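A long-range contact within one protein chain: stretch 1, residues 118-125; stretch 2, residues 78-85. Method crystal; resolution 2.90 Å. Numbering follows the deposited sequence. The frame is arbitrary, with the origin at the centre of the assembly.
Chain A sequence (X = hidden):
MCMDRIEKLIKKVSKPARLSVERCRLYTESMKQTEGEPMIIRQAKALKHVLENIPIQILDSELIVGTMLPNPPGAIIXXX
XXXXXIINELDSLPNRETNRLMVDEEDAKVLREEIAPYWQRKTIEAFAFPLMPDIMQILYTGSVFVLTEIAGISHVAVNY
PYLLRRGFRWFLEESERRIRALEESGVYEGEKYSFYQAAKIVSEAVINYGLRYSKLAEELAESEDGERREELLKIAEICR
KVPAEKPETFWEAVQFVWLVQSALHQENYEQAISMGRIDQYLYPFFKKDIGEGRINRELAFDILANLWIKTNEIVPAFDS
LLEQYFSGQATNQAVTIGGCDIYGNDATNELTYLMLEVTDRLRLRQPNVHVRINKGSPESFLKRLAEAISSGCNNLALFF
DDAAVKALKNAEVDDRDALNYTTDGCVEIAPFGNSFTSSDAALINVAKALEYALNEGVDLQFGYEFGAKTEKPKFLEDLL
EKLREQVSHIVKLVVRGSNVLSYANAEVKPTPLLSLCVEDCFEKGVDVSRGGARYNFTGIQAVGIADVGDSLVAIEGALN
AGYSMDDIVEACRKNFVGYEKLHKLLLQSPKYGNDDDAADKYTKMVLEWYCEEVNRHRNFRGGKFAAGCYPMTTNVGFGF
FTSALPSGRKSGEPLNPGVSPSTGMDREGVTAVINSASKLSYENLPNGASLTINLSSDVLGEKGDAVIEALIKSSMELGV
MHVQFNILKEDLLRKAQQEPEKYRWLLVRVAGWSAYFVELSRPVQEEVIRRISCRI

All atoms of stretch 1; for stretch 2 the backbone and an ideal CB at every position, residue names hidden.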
# COMPACT_ATOMS: atom_id res chain seq x y z
N TYR A 118 -2.71 41.29 -11.33
CA TYR A 118 -3.11 39.92 -11.70
C TYR A 118 -2.61 38.89 -10.68
O TYR A 118 -3.39 38.08 -10.18
CB TYR A 118 -2.61 39.55 -13.10
CG TYR A 118 -3.04 38.18 -13.57
CD1 TYR A 118 -4.32 37.96 -14.05
CD2 TYR A 118 -2.16 37.10 -13.55
CE1 TYR A 118 -4.73 36.71 -14.48
CE2 TYR A 118 -2.56 35.84 -13.98
CZ TYR A 118 -3.85 35.65 -14.45
OH TYR A 118 -4.26 34.40 -14.86
N TRP A 119 -1.33 38.94 -10.37
CA TRP A 119 -0.72 37.94 -9.52
C TRP A 119 -0.99 38.11 -8.04
O TRP A 119 -0.80 37.18 -7.27
CB TRP A 119 0.77 37.85 -9.82
CG TRP A 119 0.98 37.17 -11.09
CD1 TRP A 119 1.29 37.74 -12.28
CD2 TRP A 119 0.84 35.77 -11.34
NE1 TRP A 119 1.38 36.78 -13.26
CE2 TRP A 119 1.10 35.56 -12.70
CE3 TRP A 119 0.54 34.67 -10.53
CZ2 TRP A 119 1.06 34.30 -13.28
CZ3 TRP A 119 0.50 33.42 -11.10
CH2 TRP A 119 0.76 33.24 -12.46
N GLN A 120 -1.42 39.30 -7.64
CA GLN A 120 -1.99 39.52 -6.33
C GLN A 120 -2.96 38.40 -6.06
O GLN A 120 -3.87 38.16 -6.87
CB GLN A 120 -2.77 40.83 -6.34
CG GLN A 120 -3.05 41.42 -4.98
CD GLN A 120 -1.76 41.69 -4.21
OE1 GLN A 120 -0.76 42.16 -4.77
NE2 GLN A 120 -1.79 41.37 -2.92
N ARG A 121 -2.75 37.69 -4.95
CA ARG A 121 -3.60 36.54 -4.57
C ARG A 121 -3.74 35.35 -5.60
O ARG A 121 -4.73 34.61 -5.62
CB ARG A 121 -4.94 36.99 -3.91
CG ARG A 121 -6.07 37.36 -4.84
CD ARG A 121 -7.16 38.08 -4.10
NE ARG A 121 -8.11 38.63 -5.06
CZ ARG A 121 -9.28 39.15 -4.74
NH1 ARG A 121 -9.66 39.21 -3.46
NH2 ARG A 121 -10.09 39.63 -5.69
N LYS A 122 -2.72 35.17 -6.42
CA LYS A 122 -2.58 33.97 -7.24
C LYS A 122 -1.24 33.30 -6.94
O LYS A 122 -0.78 32.44 -7.70
CB LYS A 122 -2.63 34.32 -8.72
CG LYS A 122 -4.01 34.44 -9.28
CD LYS A 122 -3.99 34.62 -10.80
CE LYS A 122 -5.35 35.10 -11.28
NZ LYS A 122 -5.85 36.32 -10.55
N THR A 123 -0.63 33.70 -5.83
CA THR A 123 0.72 33.27 -5.49
C THR A 123 0.71 32.04 -4.59
O THR A 123 -0.33 31.67 -4.06
CB THR A 123 1.52 34.36 -4.72
OG1 THR A 123 0.96 34.54 -3.41
CG2 THR A 123 1.55 35.67 -5.46
N ILE A 124 1.90 31.46 -4.41
CA ILE A 124 2.12 30.37 -3.48
C ILE A 124 1.71 30.80 -2.08
O ILE A 124 0.99 30.08 -1.40
CB ILE A 124 3.59 29.89 -3.50
CG1 ILE A 124 3.94 29.41 -4.90
CG2 ILE A 124 3.85 28.79 -2.48
CD1 ILE A 124 5.33 28.91 -5.06
N GLU A 125 2.11 32.00 -1.68
CA GLU A 125 1.79 32.53 -0.36
C GLU A 125 0.28 32.70 -0.10
O GLU A 125 -0.20 32.47 1.02
CB GLU A 125 2.57 33.83 -0.12
CG GLU A 125 1.84 34.92 0.65
CD GLU A 125 2.81 35.80 1.42
OE1 GLU A 125 4.03 35.57 1.26
OE2 GLU A 125 2.36 36.68 2.21
N UNK A 78 9.58 36.23 -10.91
CA UNK A 78 8.64 35.12 -10.73
C UNK A 78 7.50 35.60 -9.85
O UNK A 78 7.54 35.41 -8.65
CB UNK A 78 9.33 33.90 -10.12
N UNK A 79 6.46 36.22 -10.45
CA UNK A 79 5.36 36.79 -9.66
C UNK A 79 4.48 35.72 -9.01
O UNK A 79 3.74 36.02 -8.08
CB UNK A 79 4.50 37.69 -10.55
N UNK A 80 4.58 34.48 -9.49
CA UNK A 80 3.86 33.36 -8.89
C UNK A 80 4.50 33.02 -7.54
O UNK A 80 3.84 32.51 -6.63
CB UNK A 80 3.87 32.14 -9.82
N UNK A 81 5.78 33.33 -7.42
CA UNK A 81 6.47 33.15 -6.17
C UNK A 81 6.60 34.46 -5.42
O UNK A 81 5.65 34.93 -4.79
CB UNK A 81 7.85 32.53 -6.41
N UNK A 82 7.77 35.07 -5.52
CA UNK A 82 8.05 36.20 -4.65
C UNK A 82 8.45 37.48 -5.43
O UNK A 82 8.93 38.47 -4.86
CB UNK A 82 9.16 35.82 -3.67
N UNK A 83 8.16 37.48 -6.73
CA UNK A 83 8.47 38.62 -7.59
C UNK A 83 7.68 39.89 -7.35
O UNK A 83 8.08 40.96 -7.80
CB UNK A 83 8.27 38.20 -9.05
N UNK A 84 6.55 39.81 -6.64
CA UNK A 84 5.78 41.00 -6.32
C UNK A 84 6.42 41.80 -5.19
O UNK A 84 6.04 42.96 -4.96
CB UNK A 84 4.35 40.61 -5.94
N UNK A 85 7.36 41.18 -4.47
CA UNK A 85 8.14 41.89 -3.44
C UNK A 85 8.88 43.04 -4.09
O UNK A 85 8.85 44.17 -3.61
CB UNK A 85 9.12 40.95 -2.73

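Position 78 has no atom of stretch 1 within 5.5 Å of its ideal CB, so the contact sets no preference there. It is Phe78, whose O accepts from the backbone N atoms of positions 81 (3.0 Å) and 83 (2.9 Å); the first of these bonds closes a type I turn over 78 to 81.

At position 79 CA-to-CB points toward stretch 1, and the ideal CB lies 3.6 Å from Trp119 CG, over the indole face. Phi/psi of -70/-16 at the second place of a type I turn admits proline, and the backbone N donates no bond here; a small or flat apolar group would suit, alanine or proline among others. The residue is Pro79. Its CG sits 3.7 Å from the centroid of the five-membered ring of Trp119 and 15° off the ring normal, a CH-pi contact over the face, while Pro79 O lies 3.4 Å from Thr123 CG2.

Position 80 makes its firmest contact through the backbone. Ile124 N donates to O of residue 80 at 3.1 Å with an N-H...O angle of 160°, and Thr123 CA adds a CA-H...O contact to the same oxygen at 3.4 Å. The CB points sideways, 3.8 Å from Trp119 CZ3, so a residue with an aliphatic first segment would fit, whether its end is apolar or polar. Glu80 is deposited: its CB packs on the indole, and its carboxylate is hydrogen-bonded elsewhere in the structure.

At position 81 phi/psi is -101/-100, an unusual pair that glycine tolerates best. An ideal CB would be 4.6 Å from Ile124 CD1, so stretch 1 alone does not exclude a small side chain. Gly81 O receives a hydrogen bond from a water at 2.7 Å, and that water accepts from Glu125 N at 3.0 Å, bridging the stretches.

Position 82 points sideways with no neighbour of stretch 1 near its CB; many residues would serve, and Val82 makes no contact. At 83 an ideal CB would come within 2.8 Å of Phe78 C, which favours glycine, and Gly83 is found.

Position 84 points toward stretch 1, but its ideal CB is still 5.5 Å from Gln120 OE1. A longer side chain is needed: leucine or methionine for the apolar Trp119 CB, or a donor for the amide oxygen. Leu84 spans the gap, with CD2 4.1 Å from Trp119 CB and CD1 3.5 Å from Gln120 OE1.

Position 85 is out of reach, leaving its choice open; Arg85 occupies it.

Stretch 2 (78-85) FPEGVGLR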
# COMPACT_ATOMS: atom_id res chain seq x y z
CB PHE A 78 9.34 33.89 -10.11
CG PHE A 78 10.30 33.22 -11.05
CD1 PHE A 78 11.61 33.67 -11.17
CD2 PHE A 78 9.89 32.17 -11.86
CE1 PHE A 78 12.48 33.07 -12.07
CE2 PHE A 78 10.75 31.57 -12.76
CZ PHE A 78 12.04 32.01 -12.87
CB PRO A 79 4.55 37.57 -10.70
CG PRO A 79 4.82 36.88 -11.99
CD PRO A 79 6.26 36.44 -11.90
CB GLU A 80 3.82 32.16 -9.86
CG GLU A 80 5.14 31.43 -10.07
CD GLU A 80 5.95 31.91 -11.29
OE1 GLU A 80 6.44 31.04 -12.04
OE2 GLU A 80 6.12 33.13 -11.50
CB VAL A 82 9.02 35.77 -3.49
CG1 VAL A 82 10.49 36.16 -3.73
CG2 VAL A 82 8.50 36.29 -2.16
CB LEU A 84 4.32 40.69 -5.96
CG LEU A 84 3.28 40.17 -6.96
CD1 LEU A 84 1.89 40.71 -6.60
CD2 LEU A 84 3.61 40.50 -8.40
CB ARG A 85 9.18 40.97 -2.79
CG ARG A 85 8.64 40.09 -1.71
CD ARG A 85 9.72 39.63 -0.74
NE ARG A 85 9.18 39.65 0.62
CZ ARG A 85 9.56 40.50 1.58
NH1 ARG A 85 10.53 41.37 1.37
NH2 ARG A 85 8.98 40.45 2.78
O HOH W 1 4.40 33.51 -2.93
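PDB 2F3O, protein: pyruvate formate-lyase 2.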